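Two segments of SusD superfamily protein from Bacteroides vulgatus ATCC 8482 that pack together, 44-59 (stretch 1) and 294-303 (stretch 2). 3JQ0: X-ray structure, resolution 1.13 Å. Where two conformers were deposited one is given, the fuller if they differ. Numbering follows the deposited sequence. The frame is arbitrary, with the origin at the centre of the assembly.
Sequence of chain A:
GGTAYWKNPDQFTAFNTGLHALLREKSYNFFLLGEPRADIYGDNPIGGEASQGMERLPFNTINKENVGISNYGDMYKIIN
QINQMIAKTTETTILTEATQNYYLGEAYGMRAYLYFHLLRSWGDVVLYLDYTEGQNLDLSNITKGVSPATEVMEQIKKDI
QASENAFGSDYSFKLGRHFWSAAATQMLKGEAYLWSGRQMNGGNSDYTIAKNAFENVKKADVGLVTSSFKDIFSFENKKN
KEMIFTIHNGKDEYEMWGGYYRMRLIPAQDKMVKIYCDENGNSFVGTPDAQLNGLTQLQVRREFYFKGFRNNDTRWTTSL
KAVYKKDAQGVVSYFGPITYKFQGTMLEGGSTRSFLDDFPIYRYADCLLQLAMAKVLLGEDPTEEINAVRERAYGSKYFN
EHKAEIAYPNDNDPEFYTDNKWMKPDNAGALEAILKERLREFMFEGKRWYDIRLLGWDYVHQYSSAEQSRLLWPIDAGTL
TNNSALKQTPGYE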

# COMPACT_ATOMS: atom_id res chain seq x y z
N ASN A 44 3.97 17.32 -13.73
CA ASN A 44 5.14 16.87 -14.46
C ASN A 44 6.31 16.70 -13.49
O ASN A 44 6.48 17.52 -12.57
CB ASN A 44 5.56 17.88 -15.54
CG ASN A 44 4.67 17.89 -16.74
OD1 ASN A 44 3.76 17.08 -16.86
ND2 ASN A 44 5.00 18.73 -17.70
N PRO A 45 7.13 15.68 -13.66
CA PRO A 45 8.35 15.56 -12.85
C PRO A 45 9.12 16.89 -12.79
O PRO A 45 9.46 17.47 -13.84
CB PRO A 45 9.12 14.45 -13.55
CG PRO A 45 8.02 13.55 -14.13
CD PRO A 45 6.98 14.56 -14.62
N ILE A 46 9.41 17.35 -11.59
CA ILE A 46 10.04 18.64 -11.46
C ILE A 46 11.43 18.69 -12.09
O ILE A 46 11.86 19.76 -12.54
CB ILE A 46 10.05 19.16 -10.02
CG1 ILE A 46 10.89 18.29 -9.06
CG2 ILE A 46 8.60 19.33 -9.54
CD1 ILE A 46 10.89 18.76 -7.59
N GLY A 47 12.11 17.56 -12.11
CA GLY A 47 13.43 17.45 -12.70
C GLY A 47 13.44 17.36 -14.20
O GLY A 47 14.52 17.18 -14.78
N GLY A 48 12.27 17.41 -14.84
CA GLY A 48 12.21 17.46 -16.30
C GLY A 48 12.05 16.14 -17.01
O GLY A 48 11.97 16.10 -18.22
N GLU A 49 12.01 15.04 -16.26
CA GLU A 49 11.85 13.72 -16.87
C GLU A 49 10.55 13.62 -17.65
O GLU A 49 9.51 14.03 -17.19
CB GLU A 49 11.83 12.62 -15.82
CG GLU A 49 13.09 12.42 -14.98
CD GLU A 49 13.16 13.20 -13.71
OE1 GLU A 49 12.66 14.31 -13.64
OE2 GLU A 49 13.76 12.62 -12.75
N ALA A 50 10.61 12.91 -18.77
CA ALA A 50 9.42 12.41 -19.42
C ALA A 50 8.79 11.38 -18.48
O ALA A 50 9.47 10.52 -17.95
CB ALA A 50 9.77 11.78 -20.77
N SER A 51 7.45 11.40 -18.33
CA SER A 51 6.77 10.43 -17.49
C SER A 51 6.49 9.11 -18.19
O SER A 51 6.21 8.13 -17.51
CB SER A 51 5.53 11.02 -16.85
OG SER A 51 4.72 11.70 -17.80
N GLN A 52 6.64 9.05 -19.51
CA GLN A 52 6.67 7.80 -20.24
C GLN A 52 5.48 6.91 -19.96
O GLN A 52 5.63 5.71 -19.78
CB GLN A 52 7.97 7.06 -20.02
CG GLN A 52 9.22 7.86 -20.42
CD GLN A 52 9.41 7.99 -21.89
OE1 GLN A 52 8.45 7.89 -22.68
NE2 GLN A 52 10.66 8.24 -22.30
N GLY A 53 4.30 7.53 -19.91
CA GLY A 53 3.04 6.82 -19.76
C GLY A 53 2.62 6.66 -18.32
O GLY A 53 1.47 6.33 -18.06
N MSE A 54 3.50 6.92 -17.35
CA MSE A 54 3.06 6.83 -15.94
C MSE A 54 1.92 7.82 -15.65
O MSE A 54 1.10 7.56 -14.75
CB MSE A 54 4.21 7.06 -14.99
CG MSE A 54 5.32 6.05 -15.07
SE MSE A 54 4.85 4.19 -15.07
CE MSE A 54 3.96 4.09 -13.48
N GLU A 55 1.87 8.93 -16.38
CA GLU A 55 0.84 9.93 -16.15
C GLU A 55 -0.55 9.39 -16.41
O GLU A 55 -1.53 9.99 -15.94
CB GLU A 55 1.11 11.17 -17.04
CG GLU A 55 0.90 11.02 -18.53
CD GLU A 55 1.91 10.23 -19.34
OE1 GLU A 55 3.01 9.90 -18.80
OE2 GLU A 55 1.64 9.97 -20.53
N ARG A 56 -0.69 8.31 -17.16
CA ARG A 56 -2.02 7.79 -17.41
C ARG A 56 -2.70 7.27 -16.16
O ARG A 56 -3.91 7.12 -16.16
CB ARG A 56 -1.99 6.72 -18.48
CG ARG A 56 -1.57 7.26 -19.80
CD ARG A 56 -1.94 6.27 -20.87
NE ARG A 56 -1.61 6.77 -22.19
CZ ARG A 56 -2.48 7.13 -23.10
NH1 ARG A 56 -3.77 6.97 -22.90
NH2 ARG A 56 -1.99 7.60 -24.25
N LEU A 57 -1.91 7.00 -15.11
CA LEU A 57 -2.50 6.65 -13.81
C LEU A 57 -3.17 7.86 -13.14
O LEU A 57 -4.39 7.85 -12.99
CB LEU A 57 -1.51 5.88 -12.92
CG LEU A 57 -0.96 4.60 -13.51
CD1 LEU A 57 -0.07 3.89 -12.51
CD2 LEU A 57 -2.00 3.69 -14.08
N PRO A 58 -2.43 8.93 -12.79
CA PRO A 58 -3.14 10.06 -12.17
C PRO A 58 -4.18 10.71 -13.10
O PRO A 58 -5.18 11.23 -12.61
CB PRO A 58 -2.02 11.06 -11.81
CG PRO A 58 -0.86 10.62 -12.65
CD PRO A 58 -0.98 9.12 -12.71
N PHE A 59 -3.97 10.68 -14.41
CA PHE A 59 -4.95 11.26 -15.33
C PHE A 59 -6.10 10.30 -15.64
O PHE A 59 -7.06 10.68 -16.29
CB PHE A 59 -4.27 11.72 -16.63
CG PHE A 59 -3.50 13.00 -16.46
CD1 PHE A 59 -2.24 13.10 -15.93
CD2 PHE A 59 -4.15 14.21 -16.79
CE1 PHE A 59 -1.59 14.35 -15.75
CE2 PHE A 59 -3.50 15.44 -16.62
CZ PHE A 59 -2.20 15.47 -16.12
N GLY A 294 18.03 8.66 -8.72
CA GLY A 294 17.02 7.87 -9.34
C GLY A 294 16.42 8.61 -10.50
O GLY A 294 16.99 9.55 -11.04
N LEU A 295 15.24 8.18 -10.90
CA LEU A 295 14.46 8.80 -11.95
C LEU A 295 13.03 8.98 -11.45
O LEU A 295 12.48 8.07 -10.83
CB LEU A 295 14.50 7.90 -13.18
CG LEU A 295 14.01 8.38 -14.52
CD1 LEU A 295 15.03 9.28 -15.13
CD2 LEU A 295 13.81 7.15 -15.49
N THR A 296 12.44 10.16 -11.68
CA THR A 296 11.08 10.44 -11.27
C THR A 296 10.17 10.48 -12.48
O THR A 296 10.32 11.36 -13.36
CB THR A 296 11.00 11.78 -10.51
OG1 THR A 296 11.88 11.70 -9.39
CG2 THR A 296 9.61 12.11 -10.04
N GLN A 297 9.22 9.54 -12.52
CA GLN A 297 8.14 9.57 -13.53
C GLN A 297 6.73 9.78 -12.97
O GLN A 297 5.83 10.08 -13.72
CB GLN A 297 8.17 8.28 -14.38
CG GLN A 297 9.41 8.15 -15.23
CD GLN A 297 9.42 6.96 -16.12
OE1 GLN A 297 8.60 6.05 -15.95
NE2 GLN A 297 10.38 6.93 -17.05
N LEU A 298 6.58 9.68 -11.63
CA LEU A 298 5.37 9.99 -10.91
C LEU A 298 5.74 11.08 -9.92
O LEU A 298 6.63 10.86 -9.09
CB LEU A 298 4.82 8.76 -10.17
CG LEU A 298 4.01 7.74 -10.97
CD1 LEU A 298 3.76 6.49 -10.13
CD2 LEU A 298 2.69 8.38 -11.51
N GLN A 299 5.11 12.26 -10.04
CA GLN A 299 5.47 13.45 -9.27
C GLN A 299 4.32 13.84 -8.36
O GLN A 299 3.24 14.23 -8.83
CB GLN A 299 5.78 14.57 -10.27
CG GLN A 299 6.01 15.92 -9.62
CD GLN A 299 7.19 15.97 -8.71
OE1 GLN A 299 8.34 15.77 -9.17
NE2 GLN A 299 6.97 16.28 -7.43
N VAL A 300 4.58 13.83 -7.06
CA VAL A 300 3.65 14.35 -6.09
C VAL A 300 3.31 15.79 -6.49
O VAL A 300 4.20 16.60 -6.78
CB VAL A 300 4.23 14.29 -4.67
CG1 VAL A 300 3.36 15.06 -3.64
CG2 VAL A 300 4.50 12.83 -4.23
N ARG A 301 2.03 16.14 -6.46
CA ARG A 301 1.58 17.49 -6.83
C ARG A 301 2.35 18.50 -5.97
O ARG A 301 2.39 18.39 -4.74
CB ARG A 301 0.08 17.63 -6.55
CG ARG A 301 -0.80 16.83 -7.47
CD ARG A 301 -0.89 17.44 -8.88
NE ARG A 301 -1.93 16.83 -9.70
CZ ARG A 301 -2.26 17.25 -10.92
NH1 ARG A 301 -1.60 18.22 -11.48
NH2 ARG A 301 -3.25 16.66 -11.58
N ARG A 302 2.89 19.52 -6.62
CA ARG A 302 3.70 20.52 -5.90
C ARG A 302 2.89 21.20 -4.79
O ARG A 302 3.38 21.44 -3.69
CB ARG A 302 4.25 21.52 -6.89
CG ARG A 302 5.25 20.95 -7.86
CD ARG A 302 5.54 21.87 -9.00
NE ARG A 302 4.35 22.07 -9.79
CZ ARG A 302 4.20 23.03 -10.67
NH1 ARG A 302 5.21 23.88 -10.91
NH2 ARG A 302 3.07 23.15 -11.35
N GLU A 303 1.62 21.49 -5.06
CA GLU A 303 0.73 22.16 -4.14
C GLU A 303 0.47 21.30 -2.89
O GLU A 303 0.17 21.81 -1.81
CB GLU A 303 -0.58 22.44 -4.93
CG GLU A 303 -1.67 23.19 -4.18
CD GLU A 303 -3.02 23.28 -4.91
OE1 GLU A 303 -3.18 22.80 -6.07
OE2 GLU A 303 -3.97 23.80 -4.29
O HOH W 1 11.94 9.37 -17.96
O HOH W 2 7.35 4.43 -17.78

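Gln297 gives up more surface to the other stretch than any other residue here. Its side chain runs out extended at chi2 (rotamer m, then t) and ends among the residues of the Ser51 to Met54 turn, which is type I'. The backbones are close at this point: Ser51 CA and Gln297 CA are 4.3 Å apart. Ser51 CB lies 3.3 Å from Gln297 O, and Met54 CG lies 3.4 Å from Gln297 OE1. The amide makes no direct hydrogen bond to stretch 1. Two waters make the link instead. Water 1 donates to Ala50 O (2.7 Å) and accepts from Gln297 NE2 (3.0 Å). Water 2 donates to Gln52 O (2.9 Å) and to Gln297 OE1 (2.7 Å). Both ends of the amide are thus tied through water to backbone carbonyls of the loop.

The loop has its own bracing. Met54 N bonds back to Ser51 O at 3.0 Å and closes the turn. Ser51 OG donates to Glu55 OE1 at 2.7 Å. Gly53 has phi/psi of 92/-12, where a CB would be jammed against the carbonyl O of Gln52.

Gln299 points its CA-to-CB bond toward stretch 1 and uses its amide in two directions. Gln299 OE1 accepts from Ile46 N at 3.1 Å, with a nearly straight angle of 168°. Gln299 NE2 donates to Val300 O at 2.9 Å, within its own stretch. The bond to Ile46 falls inside the type I turn from Pro45 to Gly48, which is closed by Gly48 N to Pro45 O at 3.0 Å. The carbonyl of Asn44 also packs here, with Asn44 O 3.4 Å from Gln299 CG.

Leu298 provides the apolar part of the contact. Its CB points sideways, but the end of the side chain comes nearer to stretch 1. Leu298 CD2 lies 4.0 Å from Met54 CB and 3.9 Å from Pro58 CD. Met54 is selenomethionine in this model.

Glu49 makes the second direct hydrogen bond. Its CA-to-CB bond points toward stretch 2, and Glu49 OE2 accepts from Thr296 N at 3.0 Å and 165°. A side-chain carboxylate therefore serves as the partner of a main-chain amide. Glu49 CG also packs on Leu295 CD1 at 3.7 Å. The carbonyl of Thr296 fares differently. Pro45 CG sits 3.3 Å from Thr296 O, and this buried oxygen has no hydrogen-bonding partner in the model.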